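Local coordinates for protein hydrogen peroxide-inducible genes activator (Corynebacterium glutamicum, PDB 6G1D) that probably senses hydrogen peroxide as a LysR-type transcription factor and switches the genes under its control accordingly, at residues B[135-140]-B[205-210]; B[142-145]-B[149-152]; B[157-160]-B[165-168]; B[168-173]-B[305-310]; B[284-289]-B[294-299]. The protein carries 1 engineered substitution. One frame throughout, in Å; residues are numbered along the deposited sequence.

Contact 1: residues B[135-140]-B[205-210]. Engineered in segment 205-210: S208 (natural residue Cys). With SO4 (sulfate ion), chain M.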
# COMPACT_ATOMS: atom_id res chain seq x y z
N GLU B 135 -3.84 13.22 -11.54
CA GLU B 135 -2.95 14.02 -10.71
C GLU B 135 -2.12 13.00 -9.94
O GLU B 135 -2.67 12.21 -9.17
CB GLU B 135 -3.76 14.86 -9.73
CG GLU B 135 -2.89 15.69 -8.81
CD GLU B 135 -3.69 16.47 -7.77
OE1 GLU B 135 -4.67 15.91 -7.22
OE2 GLU B 135 -3.29 17.62 -7.47
N ASP B 136 -0.82 12.98 -10.16
CA ASP B 136 0.06 12.02 -9.46
C ASP B 136 1.48 12.52 -9.55
O ASP B 136 1.80 13.41 -10.31
CB ASP B 136 -0.07 10.60 -10.08
CG ASP B 136 0.13 9.46 -9.03
OD1 ASP B 136 0.84 9.62 -8.01
OD2 ASP B 136 -0.42 8.36 -9.23
N GLN B 137 2.34 11.96 -8.71
CA GLN B 137 3.75 12.34 -8.66
C GLN B 137 4.48 11.87 -9.91
O GLN B 137 4.04 10.94 -10.62
CB GLN B 137 4.39 11.76 -7.39
CG GLN B 137 3.83 12.41 -6.13
CD GLN B 137 4.24 11.72 -4.82
OE1 GLN B 137 4.04 12.27 -3.75
NE2 GLN B 137 4.81 10.51 -4.90
N THR B 138 5.62 12.51 -10.14
CA THR B 138 6.37 12.43 -11.37
C THR B 138 6.70 10.99 -11.82
O THR B 138 6.46 10.62 -12.97
CB THR B 138 7.66 13.27 -11.23
OG1 THR B 138 7.31 14.67 -10.92
CG2 THR B 138 8.48 13.21 -12.49
N LYS B 139 7.24 10.20 -10.90
CA LYS B 139 7.66 8.82 -11.20
C LYS B 139 6.45 8.00 -11.67
O LYS B 139 6.56 7.24 -12.63
CB LYS B 139 8.31 8.19 -9.95
CG LYS B 139 8.78 6.75 -10.13
CD LYS B 139 9.19 6.08 -8.82
CE LYS B 139 9.62 4.64 -9.10
NZ LYS B 139 9.95 3.90 -7.86
N HIS B 140 5.29 8.19 -11.03
CA HIS B 140 4.07 7.49 -11.48
C HIS B 140 3.59 8.00 -12.83
O HIS B 140 3.20 7.20 -13.67
CB HIS B 140 2.93 7.60 -10.47
CG HIS B 140 3.27 7.03 -9.14
ND1 HIS B 140 3.13 5.69 -8.82
CD2 HIS B 140 3.72 7.65 -8.02
CE1 HIS B 140 3.51 5.51 -7.57
NE2 HIS B 140 3.86 6.68 -7.06
N ASP B 205 9.80 13.31 0.04
CA ASP B 205 10.74 13.07 -1.07
C ASP B 205 10.11 12.68 -2.42
O ASP B 205 10.77 12.76 -3.45
CB ASP B 205 11.70 11.89 -0.69
CG ASP B 205 12.60 12.19 0.46
OD1 ASP B 205 12.37 13.15 1.21
OD2 ASP B 205 13.61 11.46 0.61
N GLY B 206 8.86 12.20 -2.43
CA GLY B 206 8.17 11.88 -3.67
C GLY B 206 7.76 13.07 -4.54
O GLY B 206 7.39 12.89 -5.70
N HIS B 207 7.83 14.29 -4.00
CA HIS B 207 7.39 15.50 -4.71
C HIS B 207 8.60 16.21 -5.29
O HIS B 207 9.59 16.44 -4.60
CB HIS B 207 6.64 16.41 -3.73
CG HIS B 207 5.38 15.80 -3.20
ND1 HIS B 207 4.14 15.99 -3.79
CD2 HIS B 207 5.18 14.96 -2.16
CE1 HIS B 207 3.22 15.34 -3.09
NE2 HIS B 207 3.83 14.70 -2.10
N SER B 208 8.53 16.57 -6.57
CA SER B 208 9.63 17.32 -7.21
C SER B 208 9.91 18.70 -6.53
O SER B 208 11.04 19.20 -6.55
CB SER B 208 9.36 17.53 -8.71
OG SER B 208 8.19 18.31 -8.93
N LEU B 209 8.88 19.30 -5.93
CA LEU B 209 9.07 20.55 -5.21
C LEU B 209 10.04 20.39 -4.01
O LEU B 209 10.84 21.29 -3.73
CB LEU B 209 7.73 21.13 -4.72
CG LEU B 209 7.79 22.50 -4.07
CD1 LEU B 209 8.36 23.53 -5.03
CD2 LEU B 209 6.40 22.91 -3.57
N HIS B 210 9.94 19.28 -3.29
CA HIS B 210 10.95 18.94 -2.26
C HIS B 210 12.38 19.07 -2.81
O HIS B 210 13.18 19.85 -2.31
CB HIS B 210 10.74 17.50 -1.75
CG HIS B 210 11.77 17.03 -0.78
ND1 HIS B 210 12.95 16.44 -1.18
CD2 HIS B 210 11.86 17.17 0.57
CE1 HIS B 210 13.69 16.17 -0.11
NE2 HIS B 210 13.06 16.62 0.95
S SO4 M . 5.22 17.62 -7.16
O1 SO4 M . 4.25 18.71 -7.96
O2 SO4 M . 5.98 16.39 -8.06
O3 SO4 M . 6.31 18.63 -6.41
O4 SO4 M . 4.21 16.91 -6.11
O HOH W 1 8.17 17.17 -11.60
O HOH W 2 7.90 10.76 -7.77

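Contact 2: residues B[142-145]-B[149-152]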
# COMPACT_ATOMS: atom_id res chain seq x y z
N LEU B 142 5.44 9.23 -15.25
CA LEU B 142 6.32 8.68 -16.29
C LEU B 142 6.02 7.21 -16.58
O LEU B 142 6.05 6.82 -17.74
CB LEU B 142 7.80 8.86 -15.93
CG LEU B 142 8.26 10.33 -16.02
CD1 LEU B 142 9.61 10.46 -15.33
CD2 LEU B 142 8.29 10.85 -17.49
N ALA B 143 5.66 6.44 -15.56
CA ALA B 143 5.29 5.03 -15.77
C ALA B 143 3.96 4.91 -16.56
O ALA B 143 3.85 4.09 -17.48
CB ALA B 143 5.20 4.29 -14.44
N LEU B 144 2.99 5.76 -16.22
CA LEU B 144 1.71 5.79 -16.93
C LEU B 144 1.92 6.22 -18.40
O LEU B 144 1.27 5.70 -19.30
CB LEU B 144 0.70 6.73 -16.23
CG LEU B 144 0.24 6.25 -14.81
CD1 LEU B 144 -0.38 7.40 -14.02
CD2 LEU B 144 -0.70 5.03 -14.82
N LEU B 145 2.82 7.16 -18.64
CA LEU B 145 3.15 7.60 -20.00
C LEU B 145 3.75 6.46 -20.79
O LEU B 145 3.36 6.24 -21.93
CB LEU B 145 4.15 8.77 -19.96
CG LEU B 145 4.22 9.93 -20.98
CD1 LEU B 145 2.87 10.49 -21.39
CD2 LEU B 145 5.10 11.03 -20.43
N ALA B 149 -1.18 4.80 -20.48
CA ALA B 149 -2.37 5.06 -19.66
C ALA B 149 -2.69 6.54 -19.56
O ALA B 149 -3.80 6.88 -19.21
CB ALA B 149 -2.22 4.46 -18.26
N ILE B 150 -1.70 7.40 -19.81
CA ILE B 150 -1.93 8.81 -20.09
C ILE B 150 -1.24 9.19 -21.39
O ILE B 150 -0.31 8.51 -21.82
CB ILE B 150 -1.48 9.74 -18.94
CG1 ILE B 150 0.04 9.80 -18.84
CG2 ILE B 150 -2.10 9.30 -17.61
CD1 ILE B 150 0.59 10.52 -17.63
N ASP B 151 -1.69 10.29 -21.98
CA ASP B 151 -1.17 10.78 -23.27
C ASP B 151 -0.02 11.77 -23.12
O ASP B 151 0.98 11.73 -23.86
CB ASP B 151 -2.32 11.42 -24.07
CG ASP B 151 -3.45 10.38 -24.42
OD1 ASP B 151 -4.63 10.76 -24.20
OD2 ASP B 151 -3.24 9.24 -25.00
N VAL B 152 -0.18 12.69 -22.17
CA VAL B 152 0.83 13.71 -21.91
C VAL B 152 0.94 13.90 -20.39
O VAL B 152 0.01 13.59 -19.66
CB VAL B 152 0.51 15.06 -22.57
CG1 VAL B 152 0.58 14.95 -24.06
CG2 VAL B 152 -0.85 15.58 -22.16

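Contact 3: residues B[157-160]-B[165-168]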
# COMPACT_ATOMS: atom_id res chain seq x y z
N LEU B 157 10.91 19.91 -15.74
CA LEU B 157 11.93 19.43 -16.63
C LEU B 157 13.30 19.63 -16.01
O LEU B 157 13.47 20.56 -15.21
CB LEU B 157 11.86 20.22 -17.93
CG LEU B 157 10.57 20.13 -18.72
CD1 LEU B 157 10.84 20.76 -20.10
CD2 LEU B 157 10.07 18.71 -18.86
N PRO B 158 14.30 18.82 -16.41
CA PRO B 158 14.20 17.68 -17.33
C PRO B 158 13.51 16.44 -16.72
O PRO B 158 13.62 16.20 -15.54
CB PRO B 158 15.66 17.38 -17.68
CG PRO B 158 16.42 17.88 -16.50
CD PRO B 158 15.68 19.07 -15.99
N SER B 159 12.78 15.70 -17.54
CA SER B 159 12.13 14.46 -17.11
C SER B 159 13.16 13.35 -16.88
O SER B 159 12.93 12.46 -16.07
CB SER B 159 11.12 13.99 -18.15
OG SER B 159 11.77 13.41 -19.27
N GLU B 160 14.29 13.42 -17.60
CA GLU B 160 15.34 12.40 -17.59
C GLU B 160 14.80 10.99 -17.91
O GLU B 160 15.27 9.97 -17.41
CB GLU B 160 16.15 12.43 -16.27
CG GLU B 160 17.06 13.65 -16.09
CD GLU B 160 18.14 13.81 -17.16
OE1 GLU B 160 18.41 14.96 -17.60
OE2 GLU B 160 18.72 12.78 -17.58
N LYS B 165 9.62 12.97 -25.44
CA LYS B 165 9.88 14.33 -25.90
C LYS B 165 9.35 15.31 -24.85
O LYS B 165 8.40 15.02 -24.16
CB LYS B 165 9.22 14.63 -27.24
CG LYS B 165 9.82 13.88 -28.43
CD LYS B 165 9.56 14.55 -29.77
CE LYS B 165 9.30 13.57 -30.92
NZ LYS B 165 8.34 14.17 -31.89
N GLU B 166 9.96 16.49 -24.80
CA GLU B 166 9.63 17.52 -23.83
C GLU B 166 9.33 18.82 -24.57
O GLU B 166 10.13 19.24 -25.41
CB GLU B 166 10.83 17.74 -22.92
CG GLU B 166 11.25 16.50 -22.15
CD GLU B 166 12.41 16.71 -21.23
OE1 GLU B 166 13.17 17.68 -21.39
OE2 GLU B 166 12.55 15.87 -20.32
N ILE B 167 8.20 19.44 -24.25
CA ILE B 167 7.89 20.78 -24.75
C ILE B 167 8.02 21.73 -23.56
O ILE B 167 7.23 21.62 -22.63
CB ILE B 167 6.46 20.89 -25.32
CG1 ILE B 167 6.21 19.85 -26.42
CG2 ILE B 167 6.27 22.27 -25.94
CD1 ILE B 167 4.76 19.74 -26.84
N PRO B 168 9.02 22.63 -23.57
CA PRO B 168 9.14 23.60 -22.47
C PRO B 168 7.93 24.54 -22.48
O PRO B 168 7.52 25.01 -23.57
CB PRO B 168 10.41 24.40 -22.83
CG PRO B 168 11.08 23.69 -23.93
CD PRO B 168 10.08 22.81 -24.58
O HOH W 3 15.29 14.64 -19.99

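Contact 4: residues B[168-173]-B[305-310]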
# COMPACT_ATOMS: atom_id res chain seq x y z
N PRO B 168 9.02 22.63 -23.57
CA PRO B 168 9.14 23.60 -22.47
C PRO B 168 7.93 24.54 -22.48
O PRO B 168 7.52 25.01 -23.57
CB PRO B 168 10.41 24.40 -22.83
CG PRO B 168 11.08 23.69 -23.93
CD PRO B 168 10.08 22.81 -24.58
N LEU B 169 7.35 24.78 -21.31
CA LEU B 169 6.16 25.66 -21.23
C LEU B 169 6.53 27.01 -20.65
O LEU B 169 6.36 28.03 -21.31
CB LEU B 169 5.05 25.00 -20.43
CG LEU B 169 4.54 23.66 -20.98
CD1 LEU B 169 3.52 23.06 -20.06
CD2 LEU B 169 3.94 23.87 -22.36
N TYR B 170 7.04 27.01 -19.43
CA TYR B 170 7.40 28.25 -18.74
C TYR B 170 8.30 27.97 -17.53
O TYR B 170 8.36 26.84 -17.05
CB TYR B 170 6.13 28.97 -18.28
CG TYR B 170 5.17 28.08 -17.51
CD1 TYR B 170 5.30 27.86 -16.15
CD2 TYR B 170 4.11 27.45 -18.16
CE1 TYR B 170 4.43 27.06 -15.46
CE2 TYR B 170 3.24 26.63 -17.46
CZ TYR B 170 3.39 26.45 -16.12
OH TYR B 170 2.51 25.64 -15.47
N ASP B 171 8.97 29.02 -17.06
CA ASP B 171 9.61 29.06 -15.74
C ASP B 171 8.67 29.71 -14.72
O ASP B 171 8.17 30.82 -14.94
CB ASP B 171 10.91 29.85 -15.83
CG ASP B 171 11.97 29.14 -16.59
OD1 ASP B 171 12.05 27.91 -16.51
OD2 ASP B 171 12.78 29.81 -17.27
N GLU B 172 8.41 29.00 -13.64
CA GLU B 172 7.49 29.48 -12.60
C GLU B 172 8.31 29.81 -11.37
O GLU B 172 8.99 28.92 -10.82
CB GLU B 172 6.48 28.41 -12.25
CG GLU B 172 5.55 28.78 -11.12
CD GLU B 172 4.41 27.81 -10.94
OE1 GLU B 172 4.55 26.63 -11.37
OE2 GLU B 172 3.37 28.23 -10.35
N ASP B 173 8.21 31.05 -10.91
CA ASP B 173 8.96 31.48 -9.73
C ASP B 173 8.41 30.82 -8.47
O ASP B 173 7.24 30.47 -8.42
CB ASP B 173 8.93 33.00 -9.59
CG ASP B 173 9.82 33.71 -10.62
OD1 ASP B 173 10.95 33.21 -10.94
OD2 ASP B 173 9.41 34.78 -11.10
N ARG B 305 -0.99 29.74 -21.86
CA ARG B 305 -2.00 30.76 -21.61
C ARG B 305 -2.62 30.60 -20.22
O ARG B 305 -2.80 31.58 -19.51
CB ARG B 305 -3.08 30.77 -22.71
CG ARG B 305 -2.59 31.21 -24.08
CD ARG B 305 -3.61 30.90 -25.18
NE ARG B 305 -4.94 31.40 -24.84
CZ ARG B 305 -6.09 30.94 -25.33
NH1 ARG B 305 -6.13 29.93 -26.21
NH2 ARG B 305 -7.24 31.47 -24.93
N ALA B 306 -2.93 29.38 -19.85
CA ALA B 306 -3.46 29.09 -18.52
C ALA B 306 -2.56 29.55 -17.40
O ALA B 306 -3.02 30.10 -16.40
CB ALA B 306 -3.76 27.58 -18.36
N PHE B 307 -1.26 29.35 -17.57
CA PHE B 307 -0.29 29.78 -16.58
C PHE B 307 -0.28 31.31 -16.47
O PHE B 307 -0.21 31.85 -15.36
CB PHE B 307 1.12 29.26 -16.89
CG PHE B 307 2.17 29.75 -15.93
CD1 PHE B 307 2.11 29.36 -14.59
CD2 PHE B 307 3.17 30.63 -16.34
CE1 PHE B 307 3.06 29.83 -13.68
CE2 PHE B 307 4.12 31.08 -15.44
CZ PHE B 307 4.07 30.68 -14.12
N GLN B 308 -0.32 32.01 -17.60
CA GLN B 308 -0.37 33.49 -17.58
C GLN B 308 -1.58 34.00 -16.81
O GLN B 308 -1.48 34.98 -16.08
CB GLN B 308 -0.36 34.09 -18.99
CG GLN B 308 0.99 34.01 -19.70
CD GLN B 308 2.17 34.52 -18.84
OE1 GLN B 308 2.19 35.68 -18.42
NE2 GLN B 308 3.13 33.64 -18.56
N GLU B 309 -2.72 33.33 -16.97
CA GLU B 309 -3.91 33.64 -16.21
C GLU B 309 -3.78 33.31 -14.72
O GLU B 309 -4.27 34.04 -13.88
CB GLU B 309 -5.11 32.92 -16.83
CG GLU B 309 -5.48 33.50 -18.19
CD GLU B 309 -6.56 32.72 -18.93
OE1 GLU B 309 -7.36 31.96 -18.30
OE2 GLU B 309 -6.66 32.93 -20.16
N ALA B 310 -3.15 32.21 -14.38
CA ALA B 310 -2.86 31.86 -12.98
C ALA B 310 -1.93 32.88 -12.32
O ALA B 310 -2.08 33.16 -11.14
CB ALA B 310 -2.24 30.46 -12.90

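Contact 5: residues B[284-289]-B[294-299]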
# COMPACT_ATOMS: atom_id res chain seq x y z
N LEU B 284 5.75 19.93 -20.95
CA LEU B 284 4.79 18.92 -21.35
C LEU B 284 5.59 17.74 -21.89
O LEU B 284 6.42 17.91 -22.78
CB LEU B 284 3.84 19.50 -22.40
CG LEU B 284 2.61 18.67 -22.66
CD1 LEU B 284 1.77 18.49 -21.39
CD2 LEU B 284 1.75 19.32 -23.75
N VAL B 285 5.38 16.57 -21.33
CA VAL B 285 6.17 15.39 -21.67
C VAL B 285 5.25 14.39 -22.36
O VAL B 285 4.12 14.17 -21.89
CB VAL B 285 6.83 14.78 -20.40
CG1 VAL B 285 7.69 13.57 -20.75
CG2 VAL B 285 7.69 15.79 -19.71
N TYR B 286 5.74 13.79 -23.45
CA TYR B 286 5.03 12.71 -24.14
C TYR B 286 5.95 11.69 -24.82
O TYR B 286 7.14 11.93 -24.98
CB TYR B 286 4.07 13.31 -25.15
CG TYR B 286 4.73 14.03 -26.32
CD1 TYR B 286 4.98 15.39 -26.28
CD2 TYR B 286 5.04 13.36 -27.49
CE1 TYR B 286 5.57 16.05 -27.34
CE2 TYR B 286 5.59 14.01 -28.57
CZ TYR B 286 5.86 15.35 -28.50
OH TYR B 286 6.44 15.97 -29.58
N ARG B 287 5.39 10.55 -25.23
CA ARG B 287 6.18 9.47 -25.86
C ARG B 287 6.70 9.92 -27.22
O ARG B 287 5.92 10.40 -28.03
CB ARG B 287 5.34 8.23 -26.09
CG ARG B 287 4.88 7.53 -24.83
CD ARG B 287 4.02 6.31 -25.17
NE ARG B 287 2.75 6.65 -25.81
CZ ARG B 287 1.67 7.17 -25.20
NH1 ARG B 287 1.67 7.40 -23.87
NH2 ARG B 287 0.58 7.45 -25.91
N SER B 288 8.01 9.81 -27.46
CA SER B 288 8.58 10.25 -28.73
C SER B 288 8.09 9.44 -29.94
O SER B 288 8.17 9.90 -31.08
CB SER B 288 10.12 10.25 -28.65
OG SER B 288 10.60 8.96 -28.34
N SER B 289 7.54 8.25 -29.69
CA SER B 289 6.88 7.47 -30.73
C SER B 289 5.51 8.04 -31.14
O SER B 289 4.97 7.64 -32.15
CB SER B 289 6.68 6.03 -30.25
OG SER B 289 5.89 6.02 -29.06
N GLU B 294 1.67 17.51 -33.14
CA GLU B 294 0.99 18.74 -33.53
C GLU B 294 -0.12 19.11 -32.54
O GLU B 294 -0.23 20.25 -32.16
CB GLU B 294 0.42 18.64 -34.95
CG GLU B 294 0.17 19.98 -35.63
CD GLU B 294 -0.55 19.87 -36.97
OE1 GLU B 294 -1.40 18.97 -37.14
OE2 GLU B 294 -0.27 20.70 -37.85
N GLU B 295 -0.93 18.14 -32.14
CA GLU B 295 -1.95 18.34 -31.11
C GLU B 295 -1.36 18.68 -29.73
O GLU B 295 -1.89 19.54 -29.05
CB GLU B 295 -2.81 17.11 -30.90
CG GLU B 295 -3.75 16.76 -32.00
CD GLU B 295 -4.47 15.46 -31.69
OE1 GLU B 295 -5.44 15.48 -30.91
OE2 GLU B 295 -4.04 14.42 -32.25
N PHE B 296 -0.31 17.99 -29.33
CA PHE B 296 0.31 18.25 -28.05
C PHE B 296 0.96 19.64 -28.02
O PHE B 296 0.93 20.29 -26.99
CB PHE B 296 1.32 17.16 -27.67
CG PHE B 296 0.74 15.78 -27.55
CD1 PHE B 296 -0.64 15.55 -27.34
CD2 PHE B 296 1.58 14.69 -27.61
CE1 PHE B 296 -1.13 14.26 -27.22
CE2 PHE B 296 1.08 13.41 -27.50
CZ PHE B 296 -0.27 13.19 -27.28
N GLU B 297 1.49 20.10 -29.15
CA GLU B 297 2.00 21.45 -29.32
C GLU B 297 0.89 22.51 -29.18
O GLU B 297 1.13 23.60 -28.64
CB GLU B 297 2.66 21.63 -30.68
CG GLU B 297 3.77 22.64 -30.73
CD GLU B 297 5.05 22.10 -30.10
OE1 GLU B 297 5.45 20.97 -30.48
OE2 GLU B 297 5.65 22.81 -29.25
N GLN B 298 -0.30 22.20 -29.68
CA GLN B 298 -1.45 23.08 -29.47
C GLN B 298 -1.86 23.05 -28.01
O GLN B 298 -2.23 24.07 -27.45
CB GLN B 298 -2.67 22.68 -30.31
CG GLN B 298 -2.66 23.08 -31.77
CD GLN B 298 -3.77 22.36 -32.54
OE1 GLN B 298 -3.52 21.31 -33.11
NE2 GLN B 298 -5.01 22.92 -32.56
N PHE B 299 -1.83 21.88 -27.39
CA PHE B 299 -2.18 21.80 -25.99
C PHE B 299 -1.21 22.61 -25.17
O PHE B 299 -1.61 23.25 -24.20
CB PHE B 299 -2.22 20.35 -25.47
CG PHE B 299 -2.90 20.23 -24.15
CD1 PHE B 299 -2.25 19.73 -23.02
CD2 PHE B 299 -4.20 20.68 -24.02
CE1 PHE B 299 -2.89 19.70 -21.81
CE2 PHE B 299 -4.86 20.61 -22.79
CZ PHE B 299 -4.21 20.09 -21.69

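Contact 1: residues B[135-140]-B[205-210]
The amide oxygen of Q137 hangs above the face of the H207 imidazole rather than meeting an N-H in its plane. OE1 lies 2.9 Å from H207 NE2, but so nearly over the ring, shifted toward its rim, that the pair does not make a hydrogen bond. Amide and ring planes stand 79° apart. The chain of Q137 is extended beyond CG (chi2 170°), which carries its CD past the backbone carbonyl of G206, 3.5 Å from G206 O. At its edge the same imidazole points ND1 to O4 of a sulfate, over a distance so short that its exact value is doubtful. The anion sits at the start of helix 208-219, directly after the N-cap residue H207. S208 N gives a fairly straight bond to O2 (3.0 Å, 163°) and L209 N one to O3 (2.7 Å), so the first turn grips it with backbone N-H groups; T109 adds a hydroxyl. S208 is engineered and replaces a cysteine, probably the peroxidatic one, so the sulfate, probably from the crystallisation liquor, may mark the peroxide-sensing pocket. Q137 holds the N-cap position of the other helix, 138-147. Water bridges T138 OG1 (2.7 Å) and S208 OG (2.9 Å), the hydroxyls themselves staying apart, while a second water accepts from K139 N and donates to G206 O at 3.0 Å. E135 is held by S235, S236 and T239 of the second subunit.

Contact 2: residues B[142-145]-B[149-152]
One methyl of L145, CD1, rests over a face of the flat peptide group joining D151 to V152. It lies nearer the oxygen end of that group, with D151 O 3.3 Å away from L145 CD1. The chi1 of L145, -147°, departs from a staggered value and helps swing this branch toward the returning chain, though the CB itself leads away from it. CD1 also touches I150 CG1 at 3.9 Å, so the isoleucine side chain and the peptide together flank one methyl. L144 packs alongside: its CB meets CG2 and CD1 of I150, and its CD2 packs on A149 CB at 3.8 Å. I150 holds CG1 between its backbone N and carbonyl carbon (chi1 71°), with CG2 left to reach L144. The backbone closes the loop through L144 O, which takes A149 N at 2.9 Å and I150 N in a weak, longer bond of 3.5 Å. Helix 138-147 ends here, having linked parallel strands 129-135 and 152-156 in a beta-alpha-beta crossover with strand 100-106 between them in the sheet. D151 OD1 is bound by T103 N of strand 100-106, and R287 NH1 donates to both L145 O and I150 O. One good and one weak N-H bond on a single carbonyl, plus an arginine on two others, satisfy polar atoms at a helix end otherwise packed with hydrocarbon.

Contact 3: residues B[157-160]-B[165-168]
The loop leaving strand 152-156 is tied back to the start of strand 164-179 by one carboxylate oxygen, E166 OE2, which S159 grips twice. S159 N reaches it at 2.8 Å on the syn side, 31° out of the carboxylate plane, with an N-H...O angle of 159°. S159 OG donates from 2.8 Å into the anti lone pair of the same E166 OE2. The serine holds its hydroxyl between backbone N and carbonyl carbon (chi1 76°), which puts OG beside its own N-H and lets both donors converge. A water adds a third, bridging E160 N at 2.9 Å and E166 OE2 at 3.0 Å. S159 OG also receives A161 N, the pattern of an ST turn. Strands 152-156 and 164-179 run parallel with strand 267-287 between them in the regulatory-domain sheet, so the loop has to lead back past that strand to the level where both begin; on the way L157 packs on V285. A cis peptide before P158 kinks the chain. E166 stretches out from its strand, extended beyond CG, and slides past L157 in the opposite direction. L157 CD2 lies against its stem and head, 3.9 Å from E166 CD, while the other methyl, L157 CD1, reaches P168 CA at 4.1 Å. The glutamate lies with hydrocarbon along its shaft and hydrogen-bond donors at its end. K165 and I167 pair their backbones with Y286 and L284 of the middle strand.

Contact 4: residues B[168-173]-B[305-310]
Y170 and F307 lie almost perfectly flat on one another, and this offset stack makes up the tight part of the contact. Their planes differ by 2° and their centroids stand 3.6 Å apart, slipped enough that F307 CG sits over the middle of the tyrosine ring and Y170 CD1 over that of the phenylalanine. F307 CB continues the cover as a CH-pi contact, 3.7 Å from the centroid of the Y170 ring. F307 has CG anti to its backbone N (chi1 177°), which carries the ring out from the helix to lie on the tyrosine. E172 packs beside the pair: its extended chain crosses F307 obliquely, CG and CD each 3.7 Å from F307 CE1. The contact thins at D171, whose side chain turns away to a salt bridge with R281; only its O comes near F307 CE2, at 4.1 Å. On the helix, R305, Q308 and E309 are solvent-exposed and leave the packing to F307. Strand 168-173 and helix 305-310 run nearly parallel, 18° apart with axes 9.2 Å from each other, and a classic beta bulge places L169 and Y170 together opposite I282. The carboxylate of E172 is held by R280 and S256, so its charge is probably balanced there. The packing of Y170 and E172 on F307 is thus apolar and mainly aromatic, while a polar tie between the same strand and helix comes from L169 O, hydrogen-bonded to Q304 NE2.

Contact 5: residues B[284-289]-B[294-299]
F296 turns an edge toward the face of Y286, in a tilted T-shaped pair. The ring planes make 62° and the centroids stand 5.1 Å apart. The touching atom is F296 CD2, 3.5 Å from Y286 CG, displaced from the middle of the tyrosine ring toward the end that joins CB. F296 CE2 then reaches Y286 CB at 3.8 Å, so the aromatic edge lies across both ring and stem. Y286 places CG between its backbone N and carbonyl carbon (chi1 66°), standing the ring up from the strand with its face to the helix. L284, two residues earlier on this side of the strand, sends CD2 up to the helix backbone, where it lies 3.5 Å from F296 O. The same methyl comes to the edge of the F299 ring, near its plane, with L284 CD2 4.1 Å from F299 CD1; the two side chains cross at about a right angle. Nothing polar is exchanged, and all four side chains are buried. The phenolic OH of Y286 has a weak bond with K165 NZ on strand 164-179. The chain leaves strand 284-287, turns, and returns as helix 294-299 almost antiparallel to it, the axes 9.9 Å apart. Beneath the helix the apolar layer is continued by V152 of strand 152-156 against F296, by L102 of strand 100-106 against F296 and F299, and by I167 of strand 164-179 against Y286. Helix 293-316 therefore covers this part of the sheet face, resting on several strands at once.

Contacts 4 and 5 both fasten helix 293-316 to one sheet face, contact 5 wholly buried and contact 4 partly so, through aromatic pairs: a flat stack in one, an edge-to-face pair in the other. Contacts 1 and 3 are surface contacts and rely on polar groups, an anion and waters at two helix starts in one and a glutamate oxygen holding two hydrogen bonds in the other. Contact 2 lies between these extremes, pairing leucine packing with backbone bonds at the far end of helix 138-147, whose beginning belongs to contact 1. R287 links contact 5 to contact 2, and backbone pairing of strands 164-179 and 267-287 joins contact 5 to contact 3.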